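Local coordinates for protein SSD1 (PDB 7AM1), which binds mRNA in its untranslated regions and represses translation, as a non-enzymatic relative of the RNase II family with an alternative RNA recognition site, at residues 516-521 against 545-550; 569-574 against 687-692; 743-748 against 756-761. One frame throughout, in Å; residues are numbered along the deposited sequence.

Contact 1: 516-521 against 545-550; sequences ATLLPT and GFVVIN
Val547 meets the loop 516-521 with both of its methyl groups. Val547 CG1 lies 3.7 Å from Leu518 O. The same Val547 CG1 is 3.9 Å from Leu518 CB. Val547 CG2 turns to Thr521, 3.8 Å from Thr521 OG1. Leu519 CD2 is a little farther from Val547 CG2, at 4.2 Å. Leu518, Leu519 and Thr521 all touch this one valine. The side chains of Leu518 and Thr521 each lie alongside Val547, pointing the opposite way to it. Next along the helix, Val548 crosses Leu518 at about a right angle. Val548 CG2 is only 3.4 Å from Leu518 CD1, tighter than usual for two methyl groups. Leu518 CG lies beside its own backbone N (chi1 -69°), and from it CD1 meets Val548 and CD2 meets Val547. The bend of the loop is held from within by Thr517 OG1, which donates to Leu519 O at 2.6 Å, and the peptide bond before Pro520 is cis. This is apolar packing of a loop on a helix within the RNB domain. Helix 495-510 covers Leu518 with Gln500 and Tyr507, and Val548 with Ala503. Helix 480-488 adds Leu487 against Val548. One residue on, Ile549 packs on Phe378 and Leu380 of strand 378-384.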
ATOM      1  N   ALA A 516      -3.283 -26.624  -5.950  1.00 57.86           N
ATOM      2  CA  ALA A 516      -3.090 -25.209  -6.235  1.00 55.02           C
ATOM      3  C   ALA A 516      -1.908 -24.988  -7.170  1.00 53.74           C
ATOM      4  O   ALA A 516      -0.872 -25.650  -7.064  1.00 54.53           O
ATOM      5  CB  ALA A 516      -2.872 -24.436  -4.933  1.00 53.21           C
ATOM      6  N   THR A 517      -2.074 -24.043  -8.088  1.00 51.51           N
ATOM      7  CA  THR A 517      -1.001 -23.552  -8.940  1.00 49.58           C
ATOM      8  C   THR A 517      -0.585 -22.168  -8.457  1.00 46.21           C
ATOM      9  O   THR A 517      -1.395 -21.423  -7.899  1.00 46.31           O
ATOM     10  CB  THR A 517      -1.438 -23.490 -10.404  1.00 50.98           C
ATOM     11  OG1 THR A 517      -2.564 -22.614 -10.532  1.00 52.75           O
ATOM     12  CG2 THR A 517      -1.815 -24.871 -10.901  1.00 52.23           C
ATOM     13  N   LEU A 518       0.691 -21.832  -8.661  1.00 43.93           N
ATOM     14  CA  LEU A 518       1.218 -20.586  -8.111  1.00 43.67           C
ATOM     15  C   LEU A 518       0.535 -19.366  -8.715  1.00 43.16           C
ATOM     16  O   LEU A 518       0.438 -18.325  -8.057  1.00 42.93           O
ATOM     17  CB  LEU A 518       2.731 -20.520  -8.317  1.00 44.75           C
ATOM     18  CG  LEU A 518       3.535 -21.520  -7.483  1.00 45.93           C
ATOM     19  CD1 LEU A 518       4.970 -21.616  -7.977  1.00 47.32           C
ATOM     20  CD2 LEU A 518       3.509 -21.132  -6.009  1.00 44.58           C
ATOM     21  N   LEU A 519       0.052 -19.467  -9.953  1.00 43.45           N
ATOM     22  CA  LEU A 519      -0.774 -18.408 -10.519  1.00 43.04           C
ATOM     23  C   LEU A 519      -2.193 -18.933 -10.732  1.00 45.29           C
ATOM     24  O   LEU A 519      -2.377 -20.117 -11.027  1.00 45.30           O
ATOM     25  CB  LEU A 519      -0.214 -17.904 -11.853  1.00 43.09           C
ATOM     26  CG  LEU A 519       1.181 -17.275 -11.821  1.00 43.81           C
ATOM     27  CD1 LEU A 519       1.630 -16.868 -13.215  1.00 44.99           C
ATOM     28  CD2 LEU A 519       1.210 -16.081 -10.897  1.00 44.33           C
ATOM     29  N   PRO A 520      -3.225 -18.084 -10.593  1.00 47.91           N
ATOM     30  CA  PRO A 520      -3.153 -16.650 -10.291  1.00 48.09           C
ATOM     31  C   PRO A 520      -2.755 -16.360  -8.843  1.00 45.24           C
ATOM     32  O   PRO A 520      -2.934 -17.204  -7.966  1.00 45.19           O
ATOM     33  CB  PRO A 520      -4.579 -16.166 -10.577  1.00 49.16           C
ATOM     34  CG  PRO A 520      -5.430 -17.354 -10.287  1.00 49.58           C
ATOM     35  CD  PRO A 520      -4.620 -18.551 -10.706  1.00 49.42           C
ATOM     36  N   THR A 521      -2.233 -15.162  -8.602  1.00 42.13           N
ATOM     37  CA  THR A 521      -1.737 -14.760  -7.294  1.00 39.15           C
ATOM     38  C   THR A 521      -2.488 -13.517  -6.825  1.00 37.27           C
ATOM     39  O   THR A 521      -3.240 -12.890  -7.576  1.00 37.03           O
ATOM     40  CB  THR A 521      -0.220 -14.513  -7.352  1.00 39.17           C
ATOM     41  OG1 THR A 521       0.319 -14.444  -6.026  1.00 37.81           O
ATOM     42  CG2 THR A 521       0.096 -13.222  -8.110  1.00 39.83           C
ATOM     43  N   GLY A 545       8.201 -15.932 -11.336  1.00 38.93           N
ATOM     44  CA  GLY A 545       9.469 -16.010 -10.628  1.00 40.38           C
ATOM     45  C   GLY A 545       9.393 -15.397  -9.244  1.00 41.13           C
ATOM     46  O   GLY A 545       9.855 -15.985  -8.262  1.00 41.08           O
ATOM     47  N   PHE A 546       8.806 -14.201  -9.146  1.00 38.90           N
ATOM     48  CA  PHE A 546       8.638 -13.587  -7.836  1.00 36.42           C
ATOM     49  C   PHE A 546       7.808 -14.477  -6.918  1.00 35.58           C
ATOM     50  O   PHE A 546       8.145 -14.654  -5.743  1.00 35.69           O
ATOM     51  CB  PHE A 546       7.982 -12.213  -7.955  1.00 35.21           C
ATOM     52  CG  PHE A 546       7.593 -11.626  -6.620  1.00 34.54           C
ATOM     53  CD1 PHE A 546       8.511 -10.911  -5.865  1.00 36.19           C
ATOM     54  CD2 PHE A 546       6.327 -11.836  -6.094  1.00 33.31           C
ATOM     55  CE1 PHE A 546       8.163 -10.388  -4.618  1.00 36.16           C
ATOM     56  CE2 PHE A 546       5.978 -11.321  -4.849  1.00 32.72           C
ATOM     57  CZ  PHE A 546       6.897 -10.597  -4.114  1.00 34.34           C
ATOM     58  N   VAL A 547       6.717 -15.048  -7.438  1.00 34.80           N
ATOM     59  CA  VAL A 547       5.816 -15.834  -6.601  1.00 34.14           C
ATOM     60  C   VAL A 547       6.522 -17.084  -6.091  1.00 35.30           C
ATOM     61  O   VAL A 547       6.354 -17.477  -4.929  1.00 34.40           O
ATOM     62  CB  VAL A 547       4.539 -16.186  -7.386  1.00 35.55           C
ATOM     63  CG1 VAL A 547       3.688 -17.189  -6.622  1.00 37.51           C
ATOM     64  CG2 VAL A 547       3.733 -14.934  -7.682  1.00 33.89           C
ATOM     65  N   VAL A 548       7.321 -17.727  -6.948  1.00 36.60           N
ATOM     66  CA  VAL A 548       8.083 -18.906  -6.537  1.00 37.27           C
ATOM     67  C   VAL A 548       8.989 -18.567  -5.360  1.00 35.99           C
ATOM     68  O   VAL A 548       8.952 -19.224  -4.312  1.00 35.23           O
ATOM     69  CB  VAL A 548       8.894 -19.462  -7.723  1.00 39.32           C
ATOM     70  CG1 VAL A 548       9.945 -20.454  -7.236  1.00 39.74           C
ATOM     71  CG2 VAL A 548       7.982 -20.131  -8.725  1.00 39.35           C
ATOM     72  N   ILE A 549       9.822 -17.537  -5.520  1.00 34.34           N
ATOM     73  CA  ILE A 549      10.735 -17.156  -4.452  1.00 34.78           C
ATOM     74  C   ILE A 549       9.960 -16.631  -3.250  1.00 34.28           C
ATOM     75  O   ILE A 549      10.368 -16.849  -2.104  1.00 33.99           O
ATOM     76  CB  ILE A 549      11.752 -16.115  -4.963  1.00 35.89           C
ATOM     77  CG1 ILE A 549      12.568 -16.680  -6.136  1.00 37.55           C
ATOM     78  CG2 ILE A 549      12.642 -15.625  -3.827  1.00 36.54           C
ATOM     79  CD1 ILE A 549      13.349 -17.964  -5.839  1.00 38.34           C
ATOM     80  N   ASN A 550       8.837 -15.939  -3.482  1.00 33.88           N
ATOM     81  CA  ASN A 550       8.069 -15.366  -2.377  1.00 34.14           C
ATOM     82  C   ASN A 550       7.438 -16.457  -1.516  1.00 33.34           C
ATOM     83  O   ASN A 550       7.388 -16.333  -0.286  1.00 31.06           O
ATOM     84  CB  ASN A 550       6.988 -14.413  -2.910  1.00 34.62           C
ATOM     85  CG  ASN A 550       6.419 -13.483  -1.823  1.00 35.46           C
ATOM     86  OD1 ASN A 550       7.146 -13.004  -0.946  1.00 33.74           O
ATOM     87  ND2 ASN A 550       5.114 -13.224  -1.888  1.00 34.77           N
TER

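Contact 2: 569-574 against 687-692; sequences GDLALL and EDMEAL
Leu571 sets CD2 on Met689 at the start of helix 689-725 and CD1 on Glu687 just before it. Leu571 CD2 lies 3.9 Å from Met689 CB, and the two side chains cross obliquely. Leu571 CB is also 4.2 Å from Leu692 CD1. Beside these apolar pairs, Met689 CE comes within 3.5 Å of Asp570 CB. The methionine has CG anti to its backbone N (chi1 -173°) and a bend at chi3 (-59°), which sets CE. The CB of Leu571 does not point straight at the helix. Leu571 CG sits beside the backbone N (chi1 -63°), and the end of the side chain comes nearer than its base.

A second set of contacts joins carbon to backbone oxygen. Leu571 CD1 is 3.6 Å from Glu687 O. In return Leu692 CD1 lies 3.6 Å from Leu571 O. Met689 CE also touches Asp570 O.

The short 3-10 turn 570-571 and strand 573-576, into which it leads, belong to the RNB domain. They meet the first turn of the long helix 689-725. Gly569, the first residue past helix 544-568, leaves helical geometry with positive phi.

Two polar bonds lie within the segments. Asp688 is the N-cap of helix 689-725, and Asp688 OD1 accepts from Glu690 N at 3.2 Å. That N-H meets OD1 from above the carboxylate plane. Ala572 N bonds back to Gly569 O at 2.9 Å and closes the turn.

Among outside partners, strand 635-638 pairs with 573-576, and its Ile638 touches both Met689 and Leu692. Tyr685 packs on Leu571 and Leu692. Glu690 OE2 forms a salt bridge with Lys641 NZ.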
ATOM      1  N   GLY A 569       9.994 -17.404  23.472  1.00 46.90           N
ATOM      2  CA  GLY A 569       8.683 -17.120  24.028  1.00 45.21           C
ATOM      3  C   GLY A 569       8.327 -15.645  23.975  1.00 44.20           C
ATOM      4  O   GLY A 569       8.337 -15.022  22.909  1.00 43.72           O
ATOM      5  N   ASP A 570       8.049 -15.069  25.149  1.00 46.86           N
ATOM      6  CA  ASP A 570       7.431 -13.751  25.240  1.00 48.28           C
ATOM      7  C   ASP A 570       8.259 -12.632  24.620  1.00 47.40           C
ATOM      8  O   ASP A 570       7.704 -11.566  24.328  1.00 48.18           O
ATOM      9  CB  ASP A 570       7.158 -13.415  26.711  1.00 53.34           C
ATOM     10  CG  ASP A 570       5.958 -14.149  27.268  1.00 57.58           C
ATOM     11  OD1 ASP A 570       5.296 -14.875  26.502  1.00 58.39           O
ATOM     12  OD2 ASP A 570       5.664 -13.980  28.470  1.00 60.80           O
ATOM     13  N   LEU A 571       9.553 -12.836  24.394  1.00 47.06           N
ATOM     14  CA  LEU A 571      10.389 -11.791  23.815  1.00 47.54           C
ATOM     15  C   LEU A 571      10.485 -11.862  22.289  1.00 46.60           C
ATOM     16  O   LEU A 571      11.103 -10.978  21.682  1.00 47.47           O
ATOM     17  CB  LEU A 571      11.796 -11.842  24.426  1.00 48.49           C
ATOM     18  CG  LEU A 571      11.901 -11.572  25.931  1.00 50.53           C
ATOM     19  CD1 LEU A 571      13.368 -11.540  26.357  1.00 52.25           C
ATOM     20  CD2 LEU A 571      11.198 -10.286  26.342  1.00 50.17           C
ATOM     21  N   ALA A 572       9.867 -12.859  21.653  1.00 42.90           N
ATOM     22  CA  ALA A 572       9.969 -13.004  20.206  1.00 40.74           C
ATOM     23  C   ALA A 572       9.333 -11.819  19.487  1.00 39.54           C
ATOM     24  O   ALA A 572       8.236 -11.372  19.832  1.00 39.34           O
ATOM     25  CB  ALA A 572       9.292 -14.301  19.753  1.00 40.70           C
ATOM     26  N   LEU A 573      10.034 -11.308  18.473  1.00 39.34           N
ATOM     27  CA  LEU A 573       9.480 -10.299  17.575  1.00 39.62           C
ATOM     28  C   LEU A 573       8.789 -11.041  16.438  1.00 37.91           C
ATOM     29  O   LEU A 573       9.444 -11.723  15.643  1.00 39.16           O
ATOM     30  CB  LEU A 573      10.558  -9.359  17.046  1.00 42.43           C
ATOM     31  CG  LEU A 573      10.045  -8.180  16.201  1.00 45.83           C
ATOM     32  CD1 LEU A 573      11.176  -7.199  15.941  1.00 48.33           C
ATOM     33  CD2 LEU A 573       9.418  -8.598  14.871  1.00 45.81           C
ATOM     34  N   LEU A 574       7.472 -10.941  16.389  1.00 35.95           N
ATOM     35  CA  LEU A 574       6.638 -11.648  15.434  1.00 35.71           C
ATOM     36  C   LEU A 574       5.893 -10.634  14.570  1.00 38.60           C
ATOM     37  O   LEU A 574       6.039  -9.419  14.729  1.00 39.19           O
ATOM     38  CB  LEU A 574       5.677 -12.576  16.179  1.00 37.19           C
ATOM     39  CG  LEU A 574       6.360 -13.634  17.053  1.00 37.81           C
ATOM     40  CD1 LEU A 574       5.333 -14.414  17.864  1.00 38.08           C
ATOM     41  CD2 LEU A 574       7.192 -14.575  16.204  1.00 38.54           C
ATOM     42  N   GLU A 687      16.923  -8.796  26.412  1.00 73.87           N
ATOM     43  CA  GLU A 687      16.322  -7.533  26.010  1.00 73.59           C
ATOM     44  C   GLU A 687      15.051  -7.266  26.806  1.00 71.10           C
ATOM     45  O   GLU A 687      14.279  -8.181  27.107  1.00 71.17           O
ATOM     46  CB  GLU A 687      16.012  -7.537  24.514  1.00 76.18           C
ATOM     47  CG  GLU A 687      17.243  -7.649  23.638  1.00 80.52           C
ATOM     48  CD  GLU A 687      18.190  -6.479  23.818  1.00 85.38           C
ATOM     49  OE1 GLU A 687      17.702  -5.341  23.978  1.00 86.70           O
ATOM     50  OE2 GLU A 687      19.419  -6.700  23.819  1.00 87.58           O
ATOM     51  N   ASP A 688      14.836  -5.998  27.140  1.00 69.30           N
ATOM     52  CA  ASP A 688      13.640  -5.597  27.864  1.00 69.10           C
ATOM     53  C   ASP A 688      12.425  -5.733  26.955  1.00 63.45           C
ATOM     54  O   ASP A 688      12.466  -5.359  25.781  1.00 60.90           O
ATOM     55  CB  ASP A 688      13.790  -4.156  28.346  1.00 74.94           C
ATOM     56  CG  ASP A 688      12.556  -3.642  29.056  1.00 81.20           C
ATOM     57  OD1 ASP A 688      11.729  -4.463  29.506  1.00 83.60           O
ATOM     58  OD2 ASP A 688      12.409  -2.407  29.160  1.00 83.76           O
ATOM     59  N   MET A 689      11.336  -6.288  27.497  1.00 57.61           N
ATOM     60  CA  MET A 689      10.140  -6.460  26.682  1.00 56.17           C
ATOM     61  C   MET A 689       9.584  -5.111  26.240  1.00 53.44           C
ATOM     62  O   MET A 689       9.075  -4.976  25.122  1.00 50.74           O
ATOM     63  CB  MET A 689       9.067  -7.248  27.438  1.00 59.30           C
ATOM     64  CG  MET A 689       7.870  -7.578  26.539  1.00 62.31           C
ATOM     65  SD  MET A 689       6.549  -8.567  27.263  1.00 67.23           S
ATOM     66  CE  MET A 689       7.410 -10.051  27.729  1.00 70.03           C
ATOM     67  N   GLU A 690       9.658  -4.104  27.111  1.00 55.61           N
ATOM     68  CA  GLU A 690       9.109  -2.797  26.768  1.00 56.55           C
ATOM     69  C   GLU A 690       9.971  -2.091  25.730  1.00 54.08           C
ATOM     70  O   GLU A 690       9.447  -1.376  24.869  1.00 54.07           O
ATOM     71  CB  GLU A 690       8.954  -1.950  28.029  1.00 60.94           C
ATOM     72  CG  GLU A 690       7.922  -2.514  28.994  1.00 64.59           C
ATOM     73  CD  GLU A 690       6.537  -2.614  28.367  1.00 66.81           C
ATOM     74  OE1 GLU A 690       6.169  -1.707  27.586  1.00 66.83           O
ATOM     75  OE2 GLU A 690       5.829  -3.606  28.639  1.00 68.11           O
ATOM     76  N   ALA A 691      11.291  -2.267  25.794  1.00 52.35           N
ATOM     77  CA  ALA A 691      12.153  -1.729  24.746  1.00 51.63           C
ATOM     78  C   ALA A 691      11.852  -2.379  23.401  1.00 48.57           C
ATOM     79  O   ALA A 691      11.813  -1.697  22.370  1.00 47.11           O
ATOM     80  CB  ALA A 691      13.621  -1.929  25.117  1.00 53.90           C
ATOM     81  N   LEU A 692      11.643  -3.699  23.389  1.00 46.89           N
ATOM     82  CA  LEU A 692      11.319  -4.392  22.148  1.00 46.48           C
ATOM     83  C   LEU A 692       9.967  -3.944  21.611  1.00 44.68           C
ATOM     84  O   LEU A 692       9.783  -3.822  20.395  1.00 43.22           O
ATOM     85  CB  LEU A 692      11.329  -5.903  22.375  1.00 47.54           C
ATOM     86  CG  LEU A 692      12.712  -6.542  22.514  1.00 50.54           C
ATOM     87  CD1 LEU A 692      12.596  -7.968  23.020  1.00 51.86           C
ATOM     88  CD2 LEU A 692      13.464  -6.506  21.187  1.00 50.45           C
TER

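Contact 3: 743-748 against 756-761; sequences ESSFDV and EKRVHG
Asp747 and Arg758 face each other as a non-hydrogen-bonded pair of the antiparallel beta hairpin 745-750/755-760. The hairpin is part of the DIS3L2-like C-terminal domain, consistent with an OB-type fold. The two side chains run side by side. Arg758 CB is 3.3 Å from Asp747 OD1, and Arg758 CG stays close to the same oxygen. Arg758 CG also lies over one face of the His760 ring, offset toward the rim. Arg758 CD comes 3.7 Å from Ser745 OG. The chain then bends at chi3 (-62°), which places NE. Arg758 NE donates to Asp747 OD1 at 2.6 Å. Arg758 NH2 donates to Asp747 OD2 at 3.2 Å with a nearly straight bond (177°). Each oxygen uses its syn lone pair. Arg758 thus grips the carboxylate side-on, through NE and NH2, in a salt bridge. The guanidinium and carboxylate planes are nearly coplanar, 15° apart.

On the face that carries Phe746, Val748, Lys757 and Val759, Val759 CB sits over the Phe746 ring, 3.7 Å from its centroid, in a CH-pi contact. The side chains of Phe746 and Val759 run alongside each other. Ile889 and Ile891 of strand 888-896 pack on this face, against Phe746 and Val759 respectively.

The backbone ladder has paired bonds at Phe746-Val759 and Val748-Lys757. Gly761 N to Ser744 O extends it past the strand end. Ser745 OG bonds to Asp154 O, and the His760 ring nitrogens to Asp154 and Glu185. Glu756 OE2 forms a salt bridge with Lys629. One water donates to both acids, bridging Asp747 OD2 and Glu756 OE2.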
ATOM      1  N   GLU A 743     -26.280   5.385  -5.651  1.00 52.48           N
ATOM      2  CA  GLU A 743     -27.453   6.146  -6.069  1.00 57.23           C
ATOM      3  C   GLU A 743     -27.117   7.220  -7.102  1.00 53.73           C
ATOM      4  O   GLU A 743     -27.941   7.514  -7.976  1.00 55.87           O
ATOM      5  CB  GLU A 743     -28.117   6.767  -4.837  1.00 64.72           C
ATOM      6  CG  GLU A 743     -27.201   7.651  -4.010  1.00 70.17           C
ATOM      7  CD  GLU A 743     -27.954   8.434  -2.956  1.00 76.71           C
ATOM      8  OE1 GLU A 743     -29.161   8.163  -2.763  1.00 79.63           O
ATOM      9  OE2 GLU A 743     -27.338   9.321  -2.325  1.00 78.88           O
ATOM     10  N   SER A 744     -25.929   7.825  -7.024  1.00 46.62           N
ATOM     11  CA  SER A 744     -25.591   8.899  -7.953  1.00 43.33           C
ATOM     12  C   SER A 744     -24.142   8.799  -8.420  1.00 40.35           C
ATOM     13  O   SER A 744     -23.569   9.799  -8.869  1.00 39.19           O
ATOM     14  CB  SER A 744     -25.890  10.259  -7.294  1.00 43.86           C
ATOM     15  OG  SER A 744     -25.545  11.353  -8.128  1.00 44.15           O
ATOM     16  N   SER A 745     -23.550   7.611  -8.360  1.00 40.04           N
ATOM     17  CA  SER A 745     -22.160   7.402  -8.742  1.00 39.09           C
ATOM     18  C   SER A 745     -21.938   5.901  -8.837  1.00 38.04           C
ATOM     19  O   SER A 745     -22.807   5.103  -8.481  1.00 38.61           O
ATOM     20  CB  SER A 745     -21.193   8.036  -7.740  1.00 39.59           C
ATOM     21  OG  SER A 745     -21.360   7.483  -6.444  1.00 40.99           O
ATOM     22  N   PHE A 746     -20.767   5.526  -9.338  1.00 37.30           N
ATOM     23  CA  PHE A 746     -20.391   4.122  -9.361  1.00 37.98           C
ATOM     24  C   PHE A 746     -18.879   4.029  -9.482  1.00 36.38           C
ATOM     25  O   PHE A 746     -18.229   4.926 -10.026  1.00 33.42           O
ATOM     26  CB  PHE A 746     -21.083   3.356 -10.500  1.00 39.57           C
ATOM     27  CG  PHE A 746     -20.822   3.910 -11.884  1.00 39.56           C
ATOM     28  CD1 PHE A 746     -21.565   4.976 -12.375  1.00 39.43           C
ATOM     29  CD2 PHE A 746     -19.859   3.342 -12.703  1.00 39.35           C
ATOM     30  CE1 PHE A 746     -21.342   5.476 -13.653  1.00 39.01           C
ATOM     31  CE2 PHE A 746     -19.627   3.838 -13.985  1.00 39.31           C
ATOM     32  CZ  PHE A 746     -20.373   4.910 -14.457  1.00 39.23           C
ATOM     33  N   ASP A 747     -18.333   2.935  -8.962  1.00 38.67           N
ATOM     34  CA  ASP A 747     -16.899   2.692  -8.987  1.00 39.11           C
ATOM     35  C   ASP A 747     -16.541   1.794 -10.162  1.00 38.71           C
ATOM     36  O   ASP A 747     -17.261   0.841 -10.480  1.00 40.03           O
ATOM     37  CB  ASP A 747     -16.430   2.058  -7.675  1.00 39.93           C
ATOM     38  CG  ASP A 747     -16.691   2.947  -6.475  1.00 40.94           C
ATOM     39  OD1 ASP A 747     -16.809   4.177  -6.673  1.00 40.35           O
ATOM     40  OD2 ASP A 747     -16.775   2.420  -5.343  1.00 40.86           O
ATOM     41  N   VAL A 748     -15.427   2.112 -10.809  1.00 36.40           N
ATOM     42  CA  VAL A 748     -14.882   1.307 -11.889  1.00 36.85           C
ATOM     43  C   VAL A 748     -13.439   0.995 -11.529  1.00 37.34           C
ATOM     44  O   VAL A 748     -12.779   1.761 -10.821  1.00 36.70           O
ATOM     45  CB  VAL A 748     -14.963   2.022 -13.256  1.00 38.01           C
ATOM     46  CG1 VAL A 748     -16.413   2.287 -13.641  1.00 37.58           C
ATOM     47  CG2 VAL A 748     -14.175   3.325 -13.221  1.00 38.68           C
ATOM     48  N   GLU A 756      -8.664   2.142  -9.208  1.00 32.66           N
ATOM     49  CA  GLU A 756     -10.093   2.071  -8.947  1.00 34.25           C
ATOM     50  C   GLU A 756     -10.551   3.496  -8.678  1.00 34.66           C
ATOM     51  O   GLU A 756      -9.969   4.180  -7.830  1.00 34.65           O
ATOM     52  CB  GLU A 756     -10.392   1.163  -7.750  1.00 35.13           C
ATOM     53  CG  GLU A 756     -11.859   1.117  -7.345  1.00 37.53           C
ATOM     54  CD  GLU A 756     -12.070   0.655  -5.912  1.00 40.48           C
ATOM     55  OE1 GLU A 756     -11.131   0.751  -5.090  1.00 40.99           O
ATOM     56  OE2 GLU A 756     -13.188   0.186  -5.610  1.00 42.10           O
ATOM     57  N   LYS A 757     -11.558   3.955  -9.417  1.00 34.60           N
ATOM     58  CA  LYS A 757     -12.003   5.339  -9.335  1.00 34.37           C
ATOM     59  C   LYS A 757     -13.520   5.393  -9.455  1.00 36.71           C
ATOM     60  O   LYS A 757     -14.173   4.411  -9.812  1.00 38.61           O
ATOM     61  CB  LYS A 757     -11.343   6.201 -10.418  1.00 31.83           C
ATOM     62  CG  LYS A 757      -9.843   6.362 -10.238  1.00 29.93           C
ATOM     63  CD  LYS A 757      -9.520   7.372  -9.153  1.00 28.97           C
ATOM     64  CE  LYS A 757      -8.156   7.113  -8.522  1.00 29.45           C
ATOM     65  NZ  LYS A 757      -8.270   6.276  -7.290  1.00 30.70           N
ATOM     66  N   ARG A 758     -14.076   6.568  -9.171  1.00 36.00           N
ATOM     67  CA  ARG A 758     -15.515   6.743  -9.049  1.00 36.78           C
ATOM     68  C   ARG A 758     -16.036   7.728 -10.085  1.00 37.00           C
ATOM     69  O   ARG A 758     -15.549   8.860 -10.176  1.00 34.98           O
ATOM     70  CB  ARG A 758     -15.869   7.227  -7.640  1.00 37.73           C
ATOM     71  CG  ARG A 758     -17.343   7.528  -7.426  1.00 37.81           C
ATOM     72  CD  ARG A 758     -17.661   7.619  -5.944  1.00 37.82           C
ATOM     73  NE  ARG A 758     -17.384   6.345  -5.282  1.00 37.28           N
ATOM     74  CZ  ARG A 758     -17.195   6.195  -3.977  1.00 36.77           C
ATOM     75  NH1 ARG A 758     -17.249   7.243  -3.163  1.00 38.40           N
ATOM     76  NH2 ARG A 758     -16.951   4.989  -3.486  1.00 34.90           N
ATOM     77  N   VAL A 759     -17.037   7.294 -10.847  1.00 38.10           N
ATOM     78  CA  VAL A 759     -17.768   8.163 -11.760  1.00 37.42           C
ATOM     79  C   VAL A 759     -18.886   8.841 -10.981  1.00 37.55           C
ATOM     80  O   VAL A 759     -19.693   8.171 -10.324  1.00 37.65           O
ATOM     81  CB  VAL A 759     -18.331   7.367 -12.949  1.00 37.11           C
ATOM     82  CG1 VAL A 759     -19.166   8.277 -13.848  1.00 35.62           C
ATOM     83  CG2 VAL A 759     -17.201   6.707 -13.738  1.00 36.67           C
ATOM     84  N   HIS A 760     -18.924  10.170 -11.036  1.00 36.57           N
ATOM     85  CA  HIS A 760     -19.923  10.957 -10.326  1.00 38.17           C
ATOM     86  C   HIS A 760     -20.976  11.479 -11.296  1.00 38.04           C
ATOM     87  O   HIS A 760     -20.639  12.076 -12.325  1.00 37.50           O
ATOM     88  CB  HIS A 760     -19.261  12.122  -9.591  1.00 39.73           C
ATOM     89  CG  HIS A 760     -18.326  11.687  -8.512  1.00 40.03           C
ATOM     90  ND1 HIS A 760     -18.755  11.375  -7.239  1.00 40.24           N
ATOM     91  CD2 HIS A 760     -16.988  11.480  -8.521  1.00 39.87           C
ATOM     92  CE1 HIS A 760     -17.718  11.011  -6.507  1.00 40.32           C
ATOM     93  NE2 HIS A 760     -16.635  11.065  -7.260  1.00 39.82           N
ATOM     94  N   GLY A 761     -22.248  11.263 -10.957  1.00 38.75           N
ATOM     95  CA  GLY A 761     -23.320  11.732 -11.817  1.00 39.98           C
ATOM     96  C   GLY A 761     -23.294  13.235 -12.015  1.00 39.82           C
ATOM     97  O   GLY A 761     -23.609  13.733 -13.099  1.00 40.47           O
TER
HETATM   98  O   HOH W   1     -15.849  -0.209  -5.091  1.00 43.54           O

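In the fold
Contacts 1 and 3 are buried, while contact 2 lies nearer the surface. Helix 544-568 is the common thread of the first two: contact 1 uses its start, and contact 2 begins at the glycine just after it. Their centres are 33 Å apart. Both are apolar, with methyl groups set against side chains and backbone oxygens, and both join a loop or turn to a helix. Contact 3 differs in kind. Its two strands share a backbone ladder, a salt bridge on one face and an aromatic contact on the other. It lies in the C-terminal domain rather than in the RNB domain, about 47 Å from contact 2 between centres and on the opposite side of the chain's centre.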